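Local coordinates for sortase family protein (Streptococcus agalactiae, PDB 4D7W), which probably acts as the pilus-associated sortase C1, a transpeptidase that would link pilin subunits during assembly of the type 2b pilus in group B Streptococcus, at residues 22-30 against 50-58; 33-41 against 157-165. All blocks are in the same frame, centred on the assembly; numbering follows the deposited sequence.

Contact 1. Residues 22-30 against 50-58; sequences KIINRAKEY and DYNSQLAID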
loop_
_atom_site.group_PDB
_atom_site.type_symbol
_atom_site.label_atom_id
_atom_site.label_comp_id
_atom_site.label_asym_id
_atom_site.label_seq_id
_atom_site.Cartn_x
_atom_site.Cartn_y
_atom_site.Cartn_z
ATOM N N LYS A 22 -19.529 -1.446 -6.553
ATOM C CA LYS A 22 -19.446 0.007 -6.643
ATOM C C LYS A 22 -18.056 0.482 -6.216
ATOM O O LYS A 22 -17.383 1.219 -6.935
ATOM C CB LYS A 22 -20.527 0.660 -5.786
ATOM C CG LYS A 22 -20.487 2.182 -5.773
ATOM C CD LYS A 22 -21.804 2.759 -5.252
ATOM C CE LYS A 22 -21.652 4.180 -4.714
ATOM N NZ LYS A 22 -21.131 4.211 -3.308
ATOM N N ILE A 23 -17.621 0.045 -5.044
ATOM C CA ILE A 23 -16.337 0.494 -4.515
ATOM C C ILE A 23 -15.146 0.008 -5.355
ATOM O O ILE A 23 -14.231 0.787 -5.670
ATOM C CB ILE A 23 -16.173 0.046 -3.036
ATOM C CG1 ILE A 23 -17.277 0.685 -2.184
ATOM C CG2 ILE A 23 -14.799 0.455 -2.518
ATOM C CD1 ILE A 23 -17.432 0.117 -0.781
ATOM N N ILE A 24 -15.152 -1.262 -5.739
ATOM C CA ILE A 24 -14.057 -1.773 -6.553
ATOM C C ILE A 24 -14.003 -1.077 -7.905
ATOM O O ILE A 24 -12.928 -0.659 -8.350
ATOM C CB ILE A 24 -14.158 -3.304 -6.763
ATOM C CG1 ILE A 24 -13.780 -4.042 -5.488
ATOM C CG2 ILE A 24 -13.230 -3.763 -7.878
ATOM C CD1 ILE A 24 -12.400 -3.666 -4.940
ATOM N N ASN A 25 -15.160 -0.950 -8.568
ATOM C CA ASN A 25 -15.221 -0.286 -9.876
ATOM C C ASN A 25 -14.710 1.155 -9.838
ATOM O O ASN A 25 -13.941 1.572 -10.702
ATOM C CB ASN A 25 -16.654 -0.314 -10.426
ATOM C CG ASN A 25 -17.007 -1.643 -11.050
ATOM O OD1 ASN A 25 -16.184 -2.553 -11.086
ATOM N ND2 ASN A 25 -18.248 -1.770 -11.541
ATOM N N ARG A 26 -15.125 1.915 -8.830
ATOM C CA ARG A 26 -14.601 3.269 -8.642
ATOM C C ARG A 26 -13.082 3.284 -8.445
ATOM O O ARG A 26 -12.388 4.185 -8.919
ATOM C CB ARG A 26 -15.275 3.938 -7.442
ATOM C CG ARG A 26 -16.744 4.318 -7.670
ATOM C CD ARG A 26 -17.234 5.252 -6.554
ATOM N NE ARG A 26 -16.666 6.598 -6.695
ATOM C CZ ARG A 26 -15.881 7.196 -5.793
ATOM N NH1 ARG A 26 -15.560 6.579 -4.660
ATOM N NH2 ARG A 26 -15.419 8.424 -6.024
ATOM N N ALA A 27 -12.572 2.294 -7.733
ATOM C CA ALA A 27 -11.126 2.246 -7.481
ATOM C C ALA A 27 -10.400 1.886 -8.768
ATOM O O ALA A 27 -9.354 2.431 -9.057
ATOM C CB ALA A 27 -10.805 1.256 -6.370
ATOM N N LYS A 28 -10.997 1.011 -9.574
ATOM C CA LYS A 28 -10.410 0.673 -10.865
ATOM C C LYS A 28 -10.397 1.875 -11.787
ATOM O O LYS A 28 -9.415 2.143 -12.472
ATOM C CB LYS A 28 -11.164 -0.482 -11.510
ATOM C CG LYS A 28 -11.026 -1.779 -10.753
ATOM C CD LYS A 28 -11.641 -2.907 -11.561
ATOM C CE LYS A 28 -11.450 -4.228 -10.873
ATOM N NZ LYS A 28 -12.109 -5.289 -11.692
ATOM N N GLU A 29 -11.503 2.599 -11.817
ATOM C CA GLU A 29 -11.577 3.795 -12.629
ATOM C C GLU A 29 -10.495 4.776 -12.180
ATOM O O GLU A 29 -9.783 5.351 -12.995
ATOM C CB GLU A 29 -12.958 4.427 -12.520
ATOM C CG GLU A 29 -13.246 5.407 -13.604
ATOM C CD GLU A 29 -13.358 4.738 -14.960
ATOM O OE1 GLU A 29 -13.477 3.490 -15.015
ATOM O OE2 GLU A 29 -13.332 5.463 -15.972
ATOM N N TYR A 30 -10.382 4.956 -10.870
ATOM C CA TYR A 30 -9.359 5.825 -10.304
ATOM C C TYR A 30 -7.961 5.441 -10.787
ATOM O O TYR A 30 -7.217 6.280 -11.284
ATOM C CB TYR A 30 -9.426 5.771 -8.789
ATOM C CG TYR A 30 -8.452 6.689 -8.077
ATOM C CD1 TYR A 30 -8.811 7.998 -7.742
ATOM C CD2 TYR A 30 -7.190 6.238 -7.702
ATOM C CE1 TYR A 30 -7.939 8.832 -7.065
ATOM C CE2 TYR A 30 -6.303 7.062 -7.024
ATOM C CZ TYR A 30 -6.685 8.362 -6.708
ATOM O OH TYR A 30 -5.803 9.178 -6.040
ATOM N N ASP A 50 -11.113 13.186 -3.765
ATOM C CA ASP A 50 -11.454 11.987 -4.519
ATOM C C ASP A 50 -10.743 10.774 -3.917
ATOM O O ASP A 50 -11.343 9.721 -3.677
ATOM C CB ASP A 50 -11.067 12.134 -5.992
ATOM C CG ASP A 50 -11.524 10.937 -6.841
ATOM O OD1 ASP A 50 -12.472 10.220 -6.425
ATOM O OD2 ASP A 50 -10.944 10.720 -7.932
ATOM N N TYR A 51 -9.448 10.936 -3.683
ATOM C CA TYR A 51 -8.629 9.881 -3.086
ATOM C C TYR A 51 -9.220 9.377 -1.766
ATOM O O TYR A 51 -9.374 8.178 -1.574
ATOM C CB TYR A 51 -7.208 10.399 -2.885
ATOM C CG TYR A 51 -6.318 9.525 -2.019
ATOM C CD1 TYR A 51 -5.986 8.239 -2.410
ATOM C CD2 TYR A 51 -5.790 9.997 -0.830
ATOM C CE1 TYR A 51 -5.164 7.432 -1.634
ATOM C CE2 TYR A 51 -4.958 9.186 -0.036
ATOM C CZ TYR A 51 -4.654 7.914 -0.449
ATOM O OH TYR A 51 -3.842 7.103 0.316
ATOM N N ASN A 52 -9.581 10.286 -0.865
ATOM C CA ASN A 52 -10.109 9.865 0.428
ATOM C C ASN A 52 -11.412 9.075 0.338
ATOM O O ASN A 52 -11.737 8.300 1.239
ATOM C CB ASN A 52 -10.304 11.074 1.345
ATOM C CG ASN A 52 -8.987 11.626 1.850
ATOM O OD1 ASN A 52 -7.987 10.909 1.913
ATOM N ND2 ASN A 52 -8.978 12.901 2.217
ATOM N N SER A 53 -12.149 9.260 -0.751
ATOM C CA SER A 53 -13.394 8.528 -0.955
ATOM C C SER A 53 -13.160 7.151 -1.558
ATOM O O SER A 53 -14.103 6.367 -1.679
ATOM C CB SER A 53 -14.331 9.312 -1.876
ATOM O OG SER A 53 -13.857 9.263 -3.218
ATOM N N GLN A 54 -11.932 6.863 -2.001
ATOM C CA GLN A 54 -11.699 5.583 -2.665
ATOM C C GLN A 54 -11.440 4.510 -1.620
ATOM O O GLN A 54 -10.757 4.766 -0.640
ATOM C CB GLN A 54 -10.523 5.671 -3.658
ATOM C CG GLN A 54 -10.757 6.659 -4.798
ATOM C CD GLN A 54 -11.833 6.181 -5.776
ATOM O OE1 GLN A 54 -12.148 4.996 -5.823
ATOM N NE2 GLN A 54 -12.394 7.102 -6.552
ATOM N N LEU A 55 -11.992 3.317 -1.835
ATOM C CA LEU A 55 -11.780 2.156 -0.961
ATOM C C LEU A 55 -12.141 2.466 0.495
ATOM O O LEU A 55 -11.506 1.972 1.421
ATOM C CB LEU A 55 -10.321 1.674 -1.056
ATOM C CG LEU A 55 -9.938 1.205 -2.462
ATOM C CD1 LEU A 55 -8.492 0.709 -2.484
ATOM C CD2 LEU A 55 -10.888 0.119 -2.892
ATOM N N ALA A 56 -13.149 3.304 0.690
ATOM C CA ALA A 56 -13.525 3.733 2.027
ATOM C C ALA A 56 -14.858 3.120 2.399
ATOM O O ALA A 56 -15.830 3.289 1.663
ATOM C CB ALA A 56 -13.595 5.272 2.105
ATOM N N ILE A 57 -14.914 2.393 3.517
ATOM C CA ILE A 57 -16.195 1.835 3.969
ATOM C C ILE A 57 -16.637 2.406 5.315
ATOM O O ILE A 57 -17.652 1.973 5.870
ATOM C CB ILE A 57 -16.147 0.314 4.099
ATOM C CG1 ILE A 57 -15.264 -0.085 5.281
ATOM C CG2 ILE A 57 -15.673 -0.330 2.789
ATOM C CD1 ILE A 57 -15.155 -1.593 5.447
ATOM N N ASP A 58 -15.872 3.361 5.837
ATOM C CA ASP A 58 -16.221 4.066 7.070
ATOM C C ASP A 58 -15.350 5.301 7.138
ATOM O O ASP A 58 -14.658 5.606 6.186
ATOM C CB ASP A 58 -16.044 3.175 8.315
ATOM C CG ASP A 58 -14.628 2.589 8.450
ATOM O OD1 ASP A 58 -13.635 3.256 8.085
ATOM O OD2 ASP A 58 -14.513 1.443 8.934
HETATM O O HOH W 1 -13.375 3.101 -4.403
HETATM O O HOH W 2 -16.017 4.304 -3.531
HETATM O O HOH W 3 -13.377 6.774 -9.232
#

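Contact 2. Residues 33-41 against 157-165; sequences QFKTSGMKW and LRDLQIVKG. With EDO (1,2-ethanediol), chain B.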
loop_
_atom_site.group_PDB
_atom_site.type_symbol
_atom_site.label_atom_id
_atom_site.label_comp_id
_atom_site.label_asym_id
_atom_site.label_seq_id
_atom_site.Cartn_x
_atom_site.Cartn_y
_atom_site.Cartn_z
ATOM N N GLN A 33 -6.131 6.418 -14.290
ATOM C CA GLN A 33 -5.543 7.707 -14.637
ATOM C C GLN A 33 -4.020 7.686 -14.711
ATOM O O GLN A 33 -3.422 8.486 -15.425
ATOM C CB GLN A 33 -5.971 8.776 -13.633
ATOM C CG GLN A 33 -5.222 8.729 -12.320
ATOM C CD GLN A 33 -5.813 9.688 -11.307
ATOM O OE1 GLN A 33 -5.532 10.888 -11.345
ATOM N NE2 GLN A 33 -6.657 9.172 -10.408
ATOM N N PHE A 34 -3.388 6.783 -13.973
ATOM C CA PHE A 34 -1.928 6.856 -13.806
ATOM C C PHE A 34 -1.150 6.595 -15.097
ATOM O O PHE A 34 -0.042 7.112 -15.269
ATOM C CB PHE A 34 -1.496 5.908 -12.698
ATOM C CG PHE A 34 -1.964 6.355 -11.352
ATOM C CD1 PHE A 34 -1.240 7.294 -10.635
ATOM C CD2 PHE A 34 -3.174 5.905 -10.839
ATOM C CE1 PHE A 34 -1.695 7.745 -9.400
ATOM C CE2 PHE A 34 -3.638 6.362 -9.613
ATOM C CZ PHE A 34 -2.899 7.281 -8.897
ATOM N N LYS A 35 -1.744 5.839 -16.015
ATOM C CA LYS A 35 -1.094 5.560 -17.291
ATOM C C LYS A 35 -0.755 6.865 -18.011
ATOM O O LYS A 35 0.317 6.986 -18.603
ATOM C CB LYS A 35 -1.975 4.677 -18.178
ATOM C CG LYS A 35 -1.233 4.093 -19.375
ATOM C CD LYS A 35 -2.128 3.198 -20.226
ATOM C CE LYS A 35 -1.367 2.675 -21.441
ATOM N NZ LYS A 35 -2.211 1.826 -22.331
ATOM N N THR A 36 -1.648 7.850 -17.939
ATOM C CA THR A 36 -1.370 9.141 -18.562
ATOM C C THR A 36 -0.744 10.150 -17.589
ATOM O O THR A 36 0.119 10.931 -17.979
ATOM C CB THR A 36 -2.640 9.758 -19.169
ATOM O OG1 THR A 36 -3.664 9.808 -18.174
ATOM C CG2 THR A 36 -3.130 8.935 -20.359
ATOM N N SER A 37 -1.156 10.121 -16.324
ATOM C CA SER A 37 -0.756 11.166 -15.381
ATOM C C SER A 37 0.593 10.921 -14.716
ATOM O O SER A 37 1.271 11.864 -14.311
ATOM C CB SER A 37 -1.827 11.336 -14.299
ATOM O OG SER A 37 -1.710 10.343 -13.293
ATOM N N GLY A 38 0.986 9.661 -14.590
ATOM C CA GLY A 38 2.155 9.330 -13.794
ATOM C C GLY A 38 1.830 9.522 -12.321
ATOM O O GLY A 38 0.662 9.702 -11.947
ATOM N N MET A 39 2.851 9.475 -11.471
ATOM C CA MET A 39 2.633 9.681 -10.045
ATOM C C MET A 39 2.099 11.073 -9.798
ATOM O O MET A 39 2.530 12.039 -10.429
ATOM C CB MET A 39 3.923 9.474 -9.258
ATOM C CG MET A 39 4.405 8.044 -9.285
ATOM S SD MET A 39 3.272 6.957 -8.408
ATOM C CE MET A 39 4.212 5.441 -8.318
ATOM N N LYS A 40 1.162 11.182 -8.871
ATOM C CA LYS A 40 0.543 12.462 -8.595
ATOM C C LYS A 40 1.198 13.121 -7.390
ATOM O O LYS A 40 0.565 13.295 -6.356
ATOM C CB LYS A 40 -0.961 12.282 -8.380
ATOM C CG LYS A 40 -1.666 11.669 -9.600
ATOM C CD LYS A 40 -3.175 11.844 -9.563
ATOM C CE LYS A 40 -3.579 13.267 -9.894
ATOM N NZ LYS A 40 -3.285 13.642 -11.302
ATOM N N TRP A 41 2.470 13.478 -7.535
ATOM C CA TRP A 41 3.202 14.217 -6.508
ATOM C C TRP A 41 2.538 15.564 -6.174
ATOM O O TRP A 41 2.575 16.012 -5.031
ATOM C CB TRP A 41 4.658 14.462 -6.946
ATOM C CG TRP A 41 5.391 13.236 -7.441
ATOM C CD1 TRP A 41 5.814 12.989 -8.718
ATOM C CD2 TRP A 41 5.779 12.094 -6.666
ATOM N NE1 TRP A 41 6.436 11.764 -8.787
ATOM C CE2 TRP A 41 6.430 11.196 -7.541
ATOM C CE3 TRP A 41 5.631 11.739 -5.323
ATOM C CZ2 TRP A 41 6.928 9.967 -7.114
ATOM C CZ3 TRP A 41 6.133 10.524 -4.900
ATOM C CH2 TRP A 41 6.772 9.650 -5.794
ATOM N N LEU A 157 13.704 9.390 -6.423
ATOM C CA LEU A 157 12.376 8.844 -6.694
ATOM C C LEU A 157 12.332 8.026 -7.973
ATOM O O LEU A 157 11.253 7.726 -8.483
ATOM C CB LEU A 157 11.341 9.963 -6.777
ATOM C CG LEU A 157 11.166 10.823 -5.530
ATOM C CD1 LEU A 157 10.028 11.809 -5.750
ATOM C CD2 LEU A 157 10.914 9.952 -4.310
ATOM N N ARG A 158 13.506 7.660 -8.471
ATOM C CA ARG A 158 13.635 6.982 -9.754
ATOM C C ARG A 158 12.968 5.620 -9.780
ATOM O O ARG A 158 12.474 5.187 -10.828
ATOM C CB ARG A 158 15.108 6.832 -10.122
ATOM C CG ARG A 158 15.811 8.142 -10.435
ATOM C CD ARG A 158 17.265 7.898 -10.803
ATOM N NE ARG A 158 18.030 7.447 -9.647
ATOM C CZ ARG A 158 19.332 7.193 -9.666
ATOM N NH1 ARG A 158 20.024 7.338 -10.788
ATOM N NH2 ARG A 158 19.946 6.793 -8.561
ATOM N N ASP A 159 12.957 4.941 -8.638
ATOM C CA ASP A 159 12.362 3.615 -8.572
ATOM C C ASP A 159 10.894 3.665 -8.167
ATOM O O ASP A 159 10.267 2.626 -7.972
ATOM C CB ASP A 159 13.134 2.734 -7.601
ATOM C CG ASP A 159 14.615 2.702 -7.907
ATOM O OD1 ASP A 159 14.973 2.194 -8.991
ATOM O OD2 ASP A 159 15.413 3.186 -7.072
ATOM N N LEU A 160 10.352 4.871 -8.056
ATOM C CA LEU A 160 9.002 5.041 -7.533
ATOM C C LEU A 160 8.104 5.713 -8.575
ATOM O O LEU A 160 7.357 6.634 -8.263
ATOM C CB LEU A 160 9.042 5.840 -6.232
ATOM C CG LEU A 160 9.791 5.159 -5.080
ATOM C CD1 LEU A 160 9.970 6.094 -3.896
ATOM C CD2 LEU A 160 9.083 3.888 -4.638
ATOM N N GLN A 161 8.181 5.243 -9.823
ATOM C CA GLN A 161 7.418 5.859 -10.904
ATOM C C GLN A 161 6.446 4.870 -11.540
ATOM O O GLN A 161 6.562 3.660 -11.355
ATOM C CB GLN A 161 8.366 6.425 -11.977
ATOM C CG GLN A 161 9.419 7.398 -11.435
ATOM C CD GLN A 161 8.813 8.692 -10.901
ATOM O OE1 GLN A 161 7.744 9.124 -11.345
ATOM N NE2 GLN A 161 9.497 9.317 -9.942
ATOM N N ILE A 162 5.476 5.393 -12.288
ATOM C CA ILE A 162 4.549 4.537 -13.017
ATOM C C ILE A 162 5.273 3.957 -14.198
ATOM O O ILE A 162 5.959 4.691 -14.907
ATOM C CB ILE A 162 3.316 5.304 -13.523
ATOM C CG1 ILE A 162 2.503 5.836 -12.338
ATOM C CG2 ILE A 162 2.499 4.410 -14.452
ATOM C CD1 ILE A 162 1.849 4.764 -11.490
ATOM N N VAL A 163 5.127 2.648 -14.411
ATOM C CA VAL A 163 5.677 2.000 -15.588
ATOM C C VAL A 163 4.510 1.424 -16.396
ATOM O O VAL A 163 3.730 0.628 -15.877
ATOM C CB VAL A 163 6.686 0.883 -15.227
ATOM C CG1 VAL A 163 7.170 0.159 -16.482
ATOM C CG2 VAL A 163 7.860 1.459 -14.459
ATOM N N LYS A 164 4.387 1.836 -17.651
ATOM C CA LYS A 164 3.273 1.394 -18.484
ATOM C C LYS A 164 3.335 -0.117 -18.686
ATOM O O LYS A 164 4.412 -0.679 -18.899
ATOM C CB LYS A 164 3.293 2.116 -19.834
ATOM C CG LYS A 164 3.038 3.619 -19.751
ATOM C CD LYS A 164 2.829 4.209 -21.145
ATOM C CE LYS A 164 2.457 5.689 -21.104
ATOM N NZ LYS A 164 3.653 6.582 -21.125
ATOM N N GLY A 165 2.187 -0.778 -18.597
ATOM C CA GLY A 165 2.141 -2.216 -18.810
ATOM C C GLY A 165 2.708 -3.057 -17.672
ATOM O O GLY A 165 2.941 -4.262 -17.836
HETATM C C1 EDO B . 10.225 2.481 -11.985
HETATM O O1 EDO B . 10.376 3.558 -11.057
HETATM C C2 EDO B . 9.524 1.323 -11.289
HETATM O O2 EDO B . 10.409 0.769 -10.322
HETATM O O HOH W 4 5.300 8.323 -12.635
#

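Contact 1. Residues 22-30 against 50-58
R26 reaches from helix 17-31 to the end of helix 45-52 and the turn after it, where D50, S53 and Q54 receive its side chain. Its CB passes Q54 OE1. The chain then bends at chi3 (73°), turning the guanidinium over toward S53: CZ stands against Q54 NE2 at 3.6 Å, NH1 faces both S53 O and S53 OG, and NH2 reaches S53 OG. All three bonds to S53 are weak, but a water in the guanidinium plane accepts from R26 NH1 at 2.6 Å. Q54 NE2 sits over one face of the guanidinium, toward its rim, the amide and guanidinium planes 21° apart; it and R26 NH2 are two donors and do not bond. D50 OD1 accepts a hydrogen bond from Q54 NE2 at 3.1 Å, met from above the carboxylate plane, and is the long salt-bridge partner of R26 NH2.

Y30 takes the other flank of Q54. A chi1 of -177° swings its ring toward the turn, where Q54 CG comes over one face, a CH-pi contact, while D50 OD2 lies in the ring plane at the edge, 3.5 Å from Y30 CD1. Y30 OH touches Y51 CB; the hydroxyl of Y51 itself bonds elsewhere, to H92 and the backbone of G80. Toward the start of the 22-30 segment the contact becomes apolar: L55 CD2 packs on A27 CB at 3.7 Å and on I23 CG2, and I57 CG2 meets I23 CD1.

Q54 OE1 and R26 O, two acceptors, come within 3.2 Å. Separate waters donate to them: one links Q54 OE1, I23 O and L55 N, the other R26 O and Q54 NE2. The buried amide is thus satisfied at both ends, and the D50 carboxylate probably offsets the charge of R26, itself held loosely by weak and water-mediated bonds.

Contact 2. Residues 33-41 against 157-165
The W41 indole lies between M39 and L157: M39 CB rests over one face and L157 CD1 over the opposite one, 3.9 Å from the centroid of the six-membered ring and 13° off its normal, a CH-pi contact. At the indole edge sit Q161 OE1, in the ring plane, and L160 O, 3.6 Å from W41 CZ2; the Q161 amide is turned 59° from the indole. The F34 ring has Q33 CG over one face, and I162 CD1 approaches it obliquely while packing on F34 CB at 3.7 Å.

I162 is the apolar centre, its CG1 lying on the G38-M39 peptide and its CD1 between F34 CB and M39 CE. A bend at chi2 (-67°) carries M39 CE toward L160 O, 3.4 Å away, a carbonyl buried without a polar partner. The polar link is a water bound to M39 N, Q161 OE1 and I162 N. Q161 NE2 bonds back to L157 O at 2.8 Å, from the opposite face to L160 N, steadying the turn 157-160. There an ethanediol, probably from the crystallisation liquor, accepts from Q161 N and donates to R158 O and D159 O.

The 157-165 loop joins strands 140-152 and 167-175, consistent with the beta6/beta7 loop of sortases. M39, following helix 34-37, and L160 and I162 from the loop share strand 105-115 as their floor; L160 also touches strand 182-191, while W41 reaches L93.

How the contacts relate
From the N terminus the chain runs through helix 17-31, which supplies residues 22-30 of contact 1, and almost at once into helix 34-37 and the 33-41 segment of contact 2. It then turns back through helix 45-52, and residues 50-58 close contact 1 as a short loop of 19 intervening residues. Contact 2 closes far later, at 157-165, after much of the sheet has been built. The segments alternate, so the two closures cross rather than nest. Their centres are about 19 Å apart. Contact 1 joins helix 17-31 to the end of helix 45-52 and the loop after it; contact 2 ties the segment around helix 34-37 to the loop between strands 140-152 and 167-175.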